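Local coordinates for putative translational inhibitor protein (Yersinia pestis, PDB 5V4D), which is of unknown function but belongs to the conserved Rid family of trimeric proteins, whose named activity is enamine/imine deamination, at residues G17-A22 against Y30-I35; Q34-I37 against D43-E46; K51-V56 against S88-I93; T69-I74 against A95-G100; S112-P115 against V120-E123. All coordinates share one frame; numbering follows the deposited sequence.

Contact 1: G17-A22 against Y30-I35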
# COMPACT_ATOMS: atom_id res chain seq x y z
N GLY A 17 9.28 16.30 -4.13
CA GLY A 17 8.40 16.56 -3.00
C GLY A 17 9.15 16.15 -1.74
O GLY A 17 10.25 15.59 -1.82
N PRO A 18 8.52 16.41 -0.47
CA PRO A 18 9.22 16.15 0.82
C PRO A 18 9.24 14.66 1.17
O PRO A 18 8.50 14.15 2.03
CB PRO A 18 8.39 16.95 1.82
CG PRO A 18 7.04 16.93 1.27
CD PRO A 18 7.17 16.98 -0.25
N TYR A 19 10.12 13.93 0.49
CA TYR A 19 10.23 12.50 0.69
C TYR A 19 11.67 12.08 0.37
O TYR A 19 12.46 12.86 -0.18
CB TYR A 19 9.20 11.71 -0.15
CG TYR A 19 9.28 11.94 -1.65
CD1 TYR A 19 10.07 11.15 -2.44
CD2 TYR A 19 8.52 12.95 -2.26
CE1 TYR A 19 10.16 11.36 -3.79
CE2 TYR A 19 8.60 13.16 -3.63
CZ TYR A 19 9.43 12.36 -4.39
OH TYR A 19 9.55 12.55 -5.76
N SER A 20 12.02 10.89 0.83
CA SER A 20 13.30 10.29 0.48
C SER A 20 13.10 9.23 -0.59
O SER A 20 12.05 8.58 -0.63
CB SER A 20 13.92 9.63 1.71
OG SER A 20 14.22 10.61 2.72
N GLN A 21 14.11 9.04 -1.45
CA GLN A 21 14.01 7.95 -2.45
C GLN A 21 13.73 6.60 -1.79
O GLN A 21 12.91 5.80 -2.29
CB GLN A 21 15.28 7.88 -3.29
CG GLN A 21 15.55 9.14 -4.12
CD GLN A 21 16.91 9.11 -4.79
OE1 GLN A 21 17.84 8.53 -4.23
NE2 GLN A 21 17.05 9.73 -5.98
N ALA A 22 14.40 6.33 -0.67
CA ALA A 22 14.06 5.13 0.09
C ALA A 22 14.57 5.32 1.50
O ALA A 22 15.42 6.19 1.77
CB ALA A 22 14.67 3.90 -0.53
N TYR A 30 12.35 0.48 2.30
CA TYR A 30 11.05 0.99 1.88
C TYR A 30 11.32 1.99 0.77
O TYR A 30 11.83 3.07 1.06
CB TYR A 30 10.31 1.67 3.03
CG TYR A 30 9.98 0.78 4.20
CD1 TYR A 30 8.71 0.16 4.30
CD2 TYR A 30 10.91 0.55 5.22
CE1 TYR A 30 8.41 -0.66 5.37
CE2 TYR A 30 10.60 -0.27 6.30
CZ TYR A 30 9.36 -0.87 6.36
OH TYR A 30 9.09 -1.68 7.46
N ALA A 31 11.01 1.64 -0.49
CA ALA A 31 11.25 2.56 -1.59
C ALA A 31 10.03 3.44 -1.83
O ALA A 31 8.91 2.96 -1.74
CB ALA A 31 11.54 1.79 -2.89
N SER A 32 10.26 4.72 -2.12
CA SER A 32 9.17 5.54 -2.64
C SER A 32 8.67 4.97 -3.96
O SER A 32 9.45 4.39 -4.73
CB SER A 32 9.66 6.96 -2.86
OG SER A 32 9.88 7.60 -1.63
N GLY A 33 7.38 5.15 -4.23
CA GLY A 33 6.91 4.83 -5.57
C GLY A 33 7.70 5.55 -6.64
O GLY A 33 7.93 6.78 -6.54
N GLN A 34 8.17 4.80 -7.65
CA GLN A 34 8.93 5.35 -8.76
C GLN A 34 8.00 5.62 -9.92
O GLN A 34 7.20 4.75 -10.30
CB GLN A 34 10.03 4.39 -9.23
CG GLN A 34 11.26 4.48 -8.32
CD GLN A 34 11.88 5.86 -8.38
OE1 GLN A 34 11.84 6.55 -9.41
NE2 GLN A 34 12.40 6.30 -7.26
N ILE A 35 8.14 6.82 -10.49
CA ILE A 35 7.44 7.18 -11.72
C ILE A 35 8.46 7.28 -12.85
O ILE A 35 9.68 7.24 -12.62
CB ILE A 35 6.62 8.48 -11.56
CG1 ILE A 35 7.45 9.61 -11.01
CG2 ILE A 35 5.37 8.25 -10.71
CD1 ILE A 35 6.77 11.02 -11.28
O HOH W 1 12.24 4.89 -4.85

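Contact 2: Q34-I37 against D43-E46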
# COMPACT_ATOMS: atom_id res chain seq x y z
N GLN A 34 8.17 4.80 -7.65
CA GLN A 34 8.93 5.35 -8.76
C GLN A 34 8.00 5.62 -9.92
O GLN A 34 7.20 4.75 -10.30
CB GLN A 34 10.03 4.39 -9.23
CG GLN A 34 11.26 4.48 -8.32
CD GLN A 34 11.88 5.86 -8.38
OE1 GLN A 34 11.84 6.55 -9.41
NE2 GLN A 34 12.40 6.30 -7.26
N ILE A 35 8.14 6.82 -10.49
CA ILE A 35 7.44 7.18 -11.72
C ILE A 35 8.46 7.28 -12.85
O ILE A 35 9.68 7.24 -12.62
CB ILE A 35 6.62 8.48 -11.56
CG1 ILE A 35 7.45 9.61 -11.01
CG2 ILE A 35 5.37 8.25 -10.71
CD1 ILE A 35 6.77 11.02 -11.28
N PRO A 36 8.01 7.36 -14.11
CA PRO A 36 8.89 7.21 -15.27
C PRO A 36 9.62 8.51 -15.63
O PRO A 36 9.60 8.95 -16.78
CB PRO A 36 7.94 6.81 -16.41
CG PRO A 36 6.63 6.59 -15.80
CD PRO A 36 6.58 7.25 -14.49
N ILE A 37 10.32 9.08 -14.63
CA ILE A 37 11.17 10.24 -14.83
C ILE A 37 12.55 9.76 -15.25
O ILE A 37 13.11 8.83 -14.63
CB ILE A 37 11.26 11.09 -13.56
CG1 ILE A 37 9.92 11.72 -13.22
CG2 ILE A 37 12.39 12.18 -13.71
CD1 ILE A 37 9.47 12.68 -14.25
N ASP A 43 12.80 14.92 -16.77
CA ASP A 43 11.58 14.85 -17.57
C ASP A 43 10.91 13.48 -17.50
O ASP A 43 11.60 12.44 -17.48
CB ASP A 43 11.87 15.13 -19.05
CG ASP A 43 12.07 16.59 -19.34
OD1 ASP A 43 11.78 17.43 -18.47
OD2 ASP A 43 12.51 16.85 -20.48
N LEU A 44 9.57 13.48 -17.53
CA LEU A 44 8.83 12.25 -17.78
C LEU A 44 9.12 11.77 -19.19
O LEU A 44 9.19 12.56 -20.14
CB LEU A 44 7.32 12.51 -17.61
CG LEU A 44 6.42 11.30 -17.56
CD1 LEU A 44 6.55 10.66 -16.21
CD2 LEU A 44 4.97 11.72 -17.86
N VAL A 45 9.31 10.46 -19.33
CA VAL A 45 9.54 9.94 -20.66
C VAL A 45 8.23 9.95 -21.47
O VAL A 45 7.16 10.34 -20.98
CB VAL A 45 10.21 8.55 -20.60
CG1 VAL A 45 11.49 8.60 -19.74
CG2 VAL A 45 9.29 7.49 -20.06
N GLU A 46 8.33 9.55 -22.73
CA GLU A 46 7.21 9.58 -23.67
C GLU A 46 5.98 8.86 -23.11
O GLU A 46 6.09 7.90 -22.33
CB GLU A 46 7.67 8.92 -24.96
CG GLU A 46 6.62 8.62 -25.99
CD GLU A 46 7.23 8.07 -27.26
OE1 GLU A 46 6.80 6.97 -27.66
OE2 GLU A 46 8.14 8.74 -27.82

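Contact 3: K51-V56 against S88-I93. With CA (calcium ion), chain H.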
# COMPACT_ATOMS: atom_id res chain seq x y z
N LYS A 51 7.78 2.10 -22.67
CA LYS A 51 8.94 2.94 -22.32
C LYS A 51 8.87 3.39 -20.86
O LYS A 51 9.90 3.42 -20.16
CB LYS A 51 9.00 4.14 -23.26
CG LYS A 51 9.44 3.75 -24.66
CD LYS A 51 9.36 4.93 -25.60
CE LYS A 51 9.72 4.54 -27.04
NZ LYS A 51 9.54 5.72 -27.92
N GLN A 52 7.66 3.69 -20.38
CA GLN A 52 7.53 4.18 -19.01
C GLN A 52 7.79 3.08 -18.00
O GLN A 52 8.45 3.32 -16.97
CB GLN A 52 6.15 4.82 -18.77
CG GLN A 52 5.98 6.12 -19.54
CD GLN A 52 4.85 6.98 -19.03
OE1 GLN A 52 4.13 6.62 -18.10
NE2 GLN A 52 4.70 8.16 -19.63
N THR A 53 7.32 1.85 -18.28
CA THR A 53 7.61 0.73 -17.39
C THR A 53 9.10 0.47 -17.31
O THR A 53 9.63 0.25 -16.22
CB THR A 53 6.88 -0.53 -17.87
OG1 THR A 53 5.46 -0.30 -17.87
CG2 THR A 53 7.16 -1.65 -16.91
N ARG A 54 9.79 0.53 -18.46
CA ARG A 54 11.23 0.34 -18.46
C ARG A 54 11.92 1.38 -17.60
O ARG A 54 12.80 1.04 -16.79
CB ARG A 54 11.78 0.39 -19.89
CG ARG A 54 11.34 -0.75 -20.74
CD ARG A 54 12.03 -0.69 -22.09
NE ARG A 54 11.47 -1.72 -22.96
CZ ARG A 54 11.71 -3.03 -22.85
NH1 ARG A 54 12.53 -3.51 -21.93
NH2 ARG A 54 11.11 -3.88 -23.67
N GLN A 55 11.49 2.65 -17.73
CA GLN A 55 12.11 3.72 -16.94
C GLN A 55 11.89 3.49 -15.45
O GLN A 55 12.82 3.66 -14.65
CB GLN A 55 11.58 5.09 -17.39
CG GLN A 55 12.31 6.20 -16.68
CD GLN A 55 13.74 6.30 -17.18
OE1 GLN A 55 13.96 6.44 -18.38
NE2 GLN A 55 14.71 6.12 -16.29
N VAL A 56 10.67 3.09 -15.06
CA VAL A 56 10.37 2.90 -13.65
C VAL A 56 11.24 1.80 -13.07
O VAL A 56 11.78 1.92 -11.96
CB VAL A 56 8.88 2.58 -13.48
CG1 VAL A 56 8.57 1.95 -12.11
CG2 VAL A 56 8.06 3.85 -13.74
N SER A 88 -1.08 -5.91 -19.13
CA SER A 88 -0.28 -6.93 -19.80
C SER A 88 1.04 -6.38 -20.30
O SER A 88 2.09 -7.03 -20.16
CB SER A 88 -1.08 -7.54 -20.93
OG SER A 88 -2.06 -8.37 -20.33
N GLN A 89 1.02 -5.18 -20.89
CA GLN A 89 2.27 -4.60 -21.37
C GLN A 89 3.21 -4.30 -20.21
O GLN A 89 4.43 -4.47 -20.35
CB GLN A 89 2.00 -3.33 -22.15
CG GLN A 89 1.49 -3.67 -23.55
CD GLN A 89 0.90 -2.45 -24.22
OE1 GLN A 89 -0.27 -2.07 -23.95
NE2 GLN A 89 1.68 -1.81 -25.07
N VAL A 90 2.68 -3.86 -19.06
CA VAL A 90 3.53 -3.69 -17.89
C VAL A 90 4.11 -5.03 -17.47
O VAL A 90 5.32 -5.14 -17.23
CB VAL A 90 2.75 -3.04 -16.73
CG1 VAL A 90 3.55 -3.09 -15.41
CG2 VAL A 90 2.38 -1.56 -17.12
N ASN A 91 3.24 -6.04 -17.33
CA ASN A 91 3.68 -7.38 -16.89
C ASN A 91 4.76 -7.94 -17.79
O ASN A 91 5.70 -8.60 -17.30
CB ASN A 91 2.47 -8.34 -16.87
CG ASN A 91 1.56 -8.11 -15.70
OD1 ASN A 91 1.99 -7.59 -14.70
ND2 ASN A 91 0.28 -8.50 -15.83
N ASP A 92 4.62 -7.74 -19.11
CA ASP A 92 5.58 -8.34 -20.04
C ASP A 92 6.99 -7.86 -19.75
O ASP A 92 7.96 -8.64 -19.86
CB ASP A 92 5.16 -8.00 -21.47
CG ASP A 92 5.64 -9.01 -22.48
OD1 ASP A 92 6.37 -10.00 -22.11
OD2 ASP A 92 5.27 -8.78 -23.65
N ILE A 93 7.14 -6.58 -19.39
CA ILE A 93 8.47 -6.02 -19.10
C ILE A 93 8.89 -6.25 -17.65
O ILE A 93 10.07 -6.48 -17.35
CB ILE A 93 8.43 -4.52 -19.45
CG1 ILE A 93 8.20 -4.34 -20.96
CG2 ILE A 93 9.71 -3.77 -18.94
CD1 ILE A 93 7.80 -2.90 -21.36
CA CA H . 8.58 -10.43 -21.50
O HOH W 2 9.15 -8.53 -22.83

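Contact 4: T69-I74 against A95-G100. With CA (calcium ion), chain H.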
# COMPACT_ATOMS: atom_id res chain seq x y z
N THR A 69 21.67 -3.56 -2.19
CA THR A 69 20.86 -4.77 -2.32
C THR A 69 20.51 -4.95 -3.80
O THR A 69 21.09 -4.25 -4.65
CB THR A 69 19.63 -4.70 -1.41
OG1 THR A 69 19.01 -6.00 -1.38
CG2 THR A 69 18.60 -3.69 -1.88
N THR A 70 19.62 -5.90 -4.13
CA THR A 70 19.33 -6.20 -5.53
C THR A 70 17.87 -6.58 -5.65
O THR A 70 17.18 -6.82 -4.66
CB THR A 70 20.15 -7.36 -6.10
OG1 THR A 70 19.82 -8.54 -5.37
CG2 THR A 70 21.67 -7.12 -6.04
N LYS A 71 17.42 -6.64 -6.91
CA LYS A 71 16.02 -6.98 -7.19
C LYS A 71 15.64 -8.35 -6.68
O LYS A 71 14.46 -8.57 -6.41
CB LYS A 71 15.77 -6.86 -8.70
CG LYS A 71 16.52 -7.87 -9.54
CD LYS A 71 16.57 -7.37 -11.00
CE LYS A 71 17.33 -8.36 -11.89
NZ LYS A 71 17.30 -7.99 -13.35
N ASP A 72 16.61 -9.26 -6.52
CA ASP A 72 16.33 -10.58 -5.96
C ASP A 72 15.74 -10.51 -4.55
O ASP A 72 15.05 -11.45 -4.14
CB ASP A 72 17.60 -11.43 -5.95
CG ASP A 72 17.34 -12.87 -5.53
OD1 ASP A 72 17.84 -13.30 -4.45
OD2 ASP A 72 16.62 -13.57 -6.28
N LYS A 73 15.99 -9.42 -3.83
CA LYS A 73 15.54 -9.26 -2.45
C LYS A 73 14.20 -8.55 -2.31
O LYS A 73 13.72 -8.38 -1.18
CB LYS A 73 16.57 -8.46 -1.64
CG LYS A 73 17.94 -9.12 -1.56
CD LYS A 73 17.82 -10.53 -1.08
CE LYS A 73 19.20 -11.16 -0.96
NZ LYS A 73 20.04 -10.41 0.02
N ILE A 74 13.55 -8.16 -3.41
CA ILE A 74 12.26 -7.49 -3.32
C ILE A 74 11.22 -8.50 -2.86
O ILE A 74 11.14 -9.61 -3.38
CB ILE A 74 11.87 -6.83 -4.65
CG1 ILE A 74 12.82 -5.64 -4.88
CG2 ILE A 74 10.38 -6.33 -4.62
CD1 ILE A 74 12.64 -4.95 -6.28
N ALA A 95 8.20 -8.77 -15.91
CA ALA A 95 8.69 -10.14 -15.83
C ALA A 95 10.14 -10.24 -16.27
O ALA A 95 10.91 -10.99 -15.68
CB ALA A 95 7.81 -11.03 -16.72
N ASP A 96 10.51 -9.52 -17.34
CA ASP A 96 11.88 -9.51 -17.81
C ASP A 96 12.82 -9.08 -16.70
O ASP A 96 13.87 -9.70 -16.48
CB ASP A 96 12.04 -8.56 -19.00
CG ASP A 96 11.16 -8.91 -20.21
OD1 ASP A 96 10.56 -10.00 -20.27
OD2 ASP A 96 11.12 -8.02 -21.10
N TYR A 97 12.44 -8.02 -16.00
CA TYR A 97 13.28 -7.47 -14.94
C TYR A 97 13.47 -8.49 -13.82
O TYR A 97 14.57 -8.64 -13.28
CB TYR A 97 12.62 -6.20 -14.38
CG TYR A 97 13.39 -5.54 -13.26
CD1 TYR A 97 14.63 -4.92 -13.52
CD2 TYR A 97 12.89 -5.52 -11.96
CE1 TYR A 97 15.35 -4.30 -12.49
CE2 TYR A 97 13.57 -4.90 -10.93
CZ TYR A 97 14.81 -4.30 -11.20
OH TYR A 97 15.51 -3.71 -10.16
N PHE A 98 12.40 -9.21 -13.48
CA PHE A 98 12.46 -10.14 -12.36
C PHE A 98 12.80 -11.57 -12.75
O PHE A 98 12.86 -12.44 -11.88
CB PHE A 98 11.13 -10.11 -11.58
CG PHE A 98 11.00 -8.91 -10.69
CD1 PHE A 98 11.78 -8.82 -9.54
CD2 PHE A 98 10.13 -7.89 -11.00
CE1 PHE A 98 11.70 -7.70 -8.69
CE2 PHE A 98 10.03 -6.76 -10.19
CZ PHE A 98 10.80 -6.67 -9.00
N LYS A 99 13.08 -11.84 -14.03
CA LYS A 99 13.34 -13.21 -14.46
C LYS A 99 14.47 -13.84 -13.64
O LYS A 99 15.49 -13.19 -13.36
CB LYS A 99 13.68 -13.25 -15.95
CG LYS A 99 13.90 -14.68 -16.46
CD LYS A 99 14.03 -14.81 -17.96
CE LYS A 99 14.13 -16.29 -18.36
NZ LYS A 99 13.92 -16.54 -19.81
N GLY A 100 14.26 -15.08 -13.22
CA GLY A 100 15.26 -15.82 -12.47
C GLY A 100 15.25 -15.58 -10.98
O GLY A 100 16.01 -16.23 -10.25
CA CA H . 8.58 -10.43 -21.50
O HOH W 2 9.15 -8.53 -22.83

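Contact 5: S112-P115 against V120-E123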
# COMPACT_ATOMS: atom_id res chain seq x y z
N SER A 112 -6.73 6.88 -10.75
CA SER A 112 -7.23 7.80 -11.76
C SER A 112 -6.12 8.68 -12.32
O SER A 112 -6.14 9.00 -13.52
CB SER A 112 -8.43 8.61 -11.23
OG SER A 112 -8.23 9.17 -9.95
N ALA A 113 -5.13 9.04 -11.50
CA ALA A 113 -4.05 9.90 -11.97
C ALA A 113 -2.81 9.64 -11.13
O ALA A 113 -2.89 9.17 -9.99
CB ALA A 113 -4.41 11.38 -11.89
N LEU A 114 -1.66 10.00 -11.69
CA LEU A 114 -0.37 9.83 -11.05
C LEU A 114 0.42 11.13 -11.16
O LEU A 114 0.16 11.96 -12.06
CB LEU A 114 0.44 8.70 -11.69
CG LEU A 114 -0.13 7.30 -11.40
CD1 LEU A 114 0.55 6.25 -12.29
CD2 LEU A 114 0.00 6.91 -9.91
N PRO A 115 1.43 11.31 -10.32
CA PRO A 115 2.28 12.50 -10.44
C PRO A 115 2.82 12.65 -11.85
O PRO A 115 3.20 11.66 -12.50
CB PRO A 115 3.41 12.22 -9.45
CG PRO A 115 2.76 11.37 -8.39
CD PRO A 115 1.84 10.45 -9.19
N VAL A 120 2.14 4.87 -15.01
CA VAL A 120 2.42 3.77 -14.10
C VAL A 120 3.34 4.30 -13.02
O VAL A 120 4.21 5.13 -13.28
CB VAL A 120 3.01 2.55 -14.86
CG1 VAL A 120 4.30 2.91 -15.67
CG2 VAL A 120 3.26 1.36 -13.91
N GLU A 121 3.17 3.76 -11.80
CA GLU A 121 4.04 4.02 -10.65
C GLU A 121 4.22 2.71 -9.92
O GLU A 121 3.24 2.01 -9.69
CB GLU A 121 3.42 5.08 -9.71
CG GLU A 121 4.35 5.44 -8.55
CD GLU A 121 3.75 6.47 -7.61
OE1 GLU A 121 4.00 6.44 -6.38
OE2 GLU A 121 2.91 7.26 -8.08
N ILE A 122 5.47 2.34 -9.59
CA ILE A 122 5.67 1.05 -8.91
C ILE A 122 6.41 1.31 -7.61
O ILE A 122 7.47 1.94 -7.60
CB ILE A 122 6.44 0.05 -9.79
CG1 ILE A 122 5.59 -0.23 -11.04
CG2 ILE A 122 6.66 -1.28 -9.03
CD1 ILE A 122 6.28 -1.23 -11.98
N GLU A 123 5.84 0.77 -6.52
CA GLU A 123 6.39 0.87 -5.18
C GLU A 123 6.89 -0.50 -4.75
O GLU A 123 6.21 -1.51 -5.00
CB GLU A 123 5.27 1.35 -4.26
CG GLU A 123 5.55 1.39 -2.82
CD GLU A 123 4.23 1.77 -2.10
OE1 GLU A 123 3.94 2.95 -2.09
OE2 GLU A 123 3.47 0.88 -1.66

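Contact 1: G17-A22 against Y30-I35
Ser-32 meets Ser-20 and Gln-21 just where the hairpin of strands 22-25 and 28-31 gives way to loop. From CB, which packs 3.5 Å from Gln-21 O, the Ser-32 side chain runs toward the other segment. Its OG lies anti to the carbonyl carbon and beside the backbone N (chi1 -70°), a setting that aims it at the segment 17-22. At the tip, Ser-32 OG donates a short 2.6 Å hydrogen bond to Ser-20 O and sits 3.6 Å from Tyr-19 CD1, oblique to that ring. The same oxygen also bonds to the backbone N of Arg-106 of the second subunit, so it links two chains.

The next carbonyl, Gln-21 O, accepts a fairly straight 2.9 Å hydrogen bond from Ser-32 N. A water donates to that carbonyl as well as to Ser-32 O and accepts from Gln-34 NE2, tying the amide end to both backbones. The register closes with the antiparallel, non-hydrogen-bonded pair Ala-22 and Ala-31, their CB atoms 4.5 Å apart.

Tyr-19, whose OH bonds to Ile-16 N, lies about 4 Å from a bound acetic acid molecule, consistent with a place near the intersubunit cleft that holds the active site in Rid relatives. Ser-32 OG gives one bond and accepts another, which should restrict the rotation of this buried hydroxyl.

Contact 2: Q34-I37 against D43-E46
Ile-37 and Leu-44 are joined by a single backbone bridge, CA to CA 4.3 Å, whose hydrogen bond runs from Val-45 N to Pro-36 O over 3.0 Å. The bridge draws together the two ends of an irregular excursion between strand 28-31 and helix 49-66 of the Rid fold, and it starts at an inverse gamma turn centred on Pro-36. In that turn a weak hydrogen bond joins Ile-37 N to Ile-35 O, while the carbonyl of the proline is turned to face the returning chain. Val-45 N approaches Pro-36 O nearly in line with the C=O bond, at 169°, and the CA-H of Leu-44 makes a longer contact with the same oxygen. A second CA-H contact crosses the bridge, from Ile-37 CA to Asp-43 O.

Apolar side chains flank this hydrogen bond. Pro-36 and Leu-44 lie side by side and point the same way, with Leu-44 CD1 lying 3.8 Å from Pro-36 CD. Val-45 spreads both methyls around the accepting oxygen, and its CG2 also reaches Pro-36 CB at 4.0 Å. Beyond the segments, Pro-36 and Val-45 both pack on Gln-52, so the bridge rests against helix 49-66, and Ile-37 O accepts a bond from Asn-59. On Ile-37, CG1 stands anti to the carbonyl carbon (chi1 -66°) and the chain then bends back to bring its end to the partner backbone, where Ile-37 CD1 lies 3.4 Å from Leu-44 N.

Contact 3: K51-V56 against S88-I93
Thr-53, Arg-54, Val-90 and Ile-93 form a helix-to-helix packing contact, joining helices 49-66 and 87-98, the two helices of the Rid alpha-beta fold. The axes of the segments 51-56 and 88-93 run in broadly the same direction, crossing at -42° with a closest approach of 9.4 Å.

The CB of Thr-53 is directed toward the other helix. Thr-53 CG2 meets Ile-93 CG2 at 3.9 Å, and Thr-53 OG1 touches Val-90 CG2 at 3.4 Å. A hydrogen bond to Ile-49 O, within its own helix, satisfies the hydroxyl among apolar neighbours, and Thr-53 also packs on Val-120 of the sheet.

Ile-93 fills the interface further along. Arg-54 runs extended from CG to NE and crosses it at about a right angle, so that its aliphatic CG packs on Ile-93 CG2 while Ile-93 CD1 lies over one face of the guanidinium, toward its rim.

On another side of helix 87-98, Asp-92 helps bind calcium along with Asp-96. Its CG is anti to the backbone N and beside its own carbonyl carbon (chi1 -154°), an arrangement that lets one residue chelate twice, through Asp-92 O at 2.5 Å and Asp-92 OD1 at 2.3 Å from the calcium ion.

Contact 4: T69-I74 against A95-G100
Lys-71 NZ donates a 2.8 Å hydrogen bond to Tyr-97 O, the hydrogen bond that joins the two segments. The ammonium lies in the carbonyl plane, off the C=O axis at 146°, and Lys-71 CE and CD also lie close to that oxygen. A positive charge beside a carbonyl in the last turn of helix 87-98 would probably be stabilised by the helix dipole.

The lysine reaches it by lying across the ring of the same tyrosine. Its CG sits between the backbone N and the carbonyl carbon (chi1 66°), and beyond CG the chain is extended. Lys-71 CD stands over one face of the Tyr-97 ring as a CH-pi contact, 3.7 Å from the centroid, while Lys-71 NZ makes an off-centre cation-pi contact at 4.6 Å. Back at the root, Lys-71 CB touches Tyr-97 OH at 3.5 Å. That hydroxyl is hydrogen-bonded to Asp-61 of helix 49-66, which should hold the ring in position under the lysine.

Phe-98 meets the other segment with its edge. Near the plane of its ring lie Lys-71 O, 3.7 Å from Phe-98 CE1, and Ile-74 CD1, 3.7 Å from Phe-98 CZ; Ile-74 crosses the phenyl group at about a right angle. Tyr-97 CD2 lies over a face of the phenylalanine ring, which also packs on Phe-103 and Pro-104. Asp-96, in the same helix, binds calcium through OD1.

The 3-10 turn 71-73 and the start of strand 74-81 are thus fastened to the far end of helix 87-98, the two ends of the strand-helix portion of a beta-alpha-beta crossover, which strand 105-110 completes parallel to 74-81.

Contact 5: S112-P115 against V120-E123
Val-120 opens strand 120-127 against Leu-114: its backbone N lies 3.4 Å from Leu-114 CD1, which also sits 3.5 Å from the carbonyl carbon of Val-120. The valine side chain turns the other way, toward Ile-49 and Gln-52 of helix 49-66, leaving its backbone to receive the leucine methyl.

Glu-121 comes next and points at the loop. Its CB packs 3.9 Å from Leu-114 CD2, and the chain then runs out extended, with CG anti to the backbone N (chi1 -176°), crossing the leucine obliquely. This carries the carboxylate past the leucine to the proline. Glu-121 OE2 rests 3.5 Å from Leu-114 CD2 and equally 3.5 Å from Pro-115 CD, the Pro-115 and Glu-121 side chains crossing at about a right angle. Both neighbours are carbon, so the contact is one of packing. The Glu-121 backbone pairs with Phe-80, and its side chain also touches Ile-35 of its own chain and Thr-108 of the second subunit.

Further along, Ile-122 turns to the helix side, onto Val-56 and Ile-60. Glu-123 forms a salt bridge with Lys-76 of the second subunit.

A bound acetic acid molecule lies about 4 Å from the side chain of Pro-115, which, like Glu-121, packs on Thr-108 of the second subunit. Together these are consistent with a place at the intersubunit cleft that forms the active site in Rid relatives.

From the N terminus, contact 1 closes the short hairpin of strands 22-25 and 28-31. Contact 2 opens on the residues where contact 1 ends, sharing Gln-34 and Ile-35, and closes the loop that leads to helix 49-66; Glu-46 then reaches Lys-51 of contact 3 by a salt bridge. Contacts 3 and 4 cross, since their segments alternate along the chain, and both use helix 87-98 and its calcium ion. Contact 5 closes the last loop, before strand 120-127. That strand meets contact 1 through Gln-34 and Ile-122, and contact 3 through Val-56 and Ile-122, joining helix and sheet. Contacts 1 and 5 both border the second subunit.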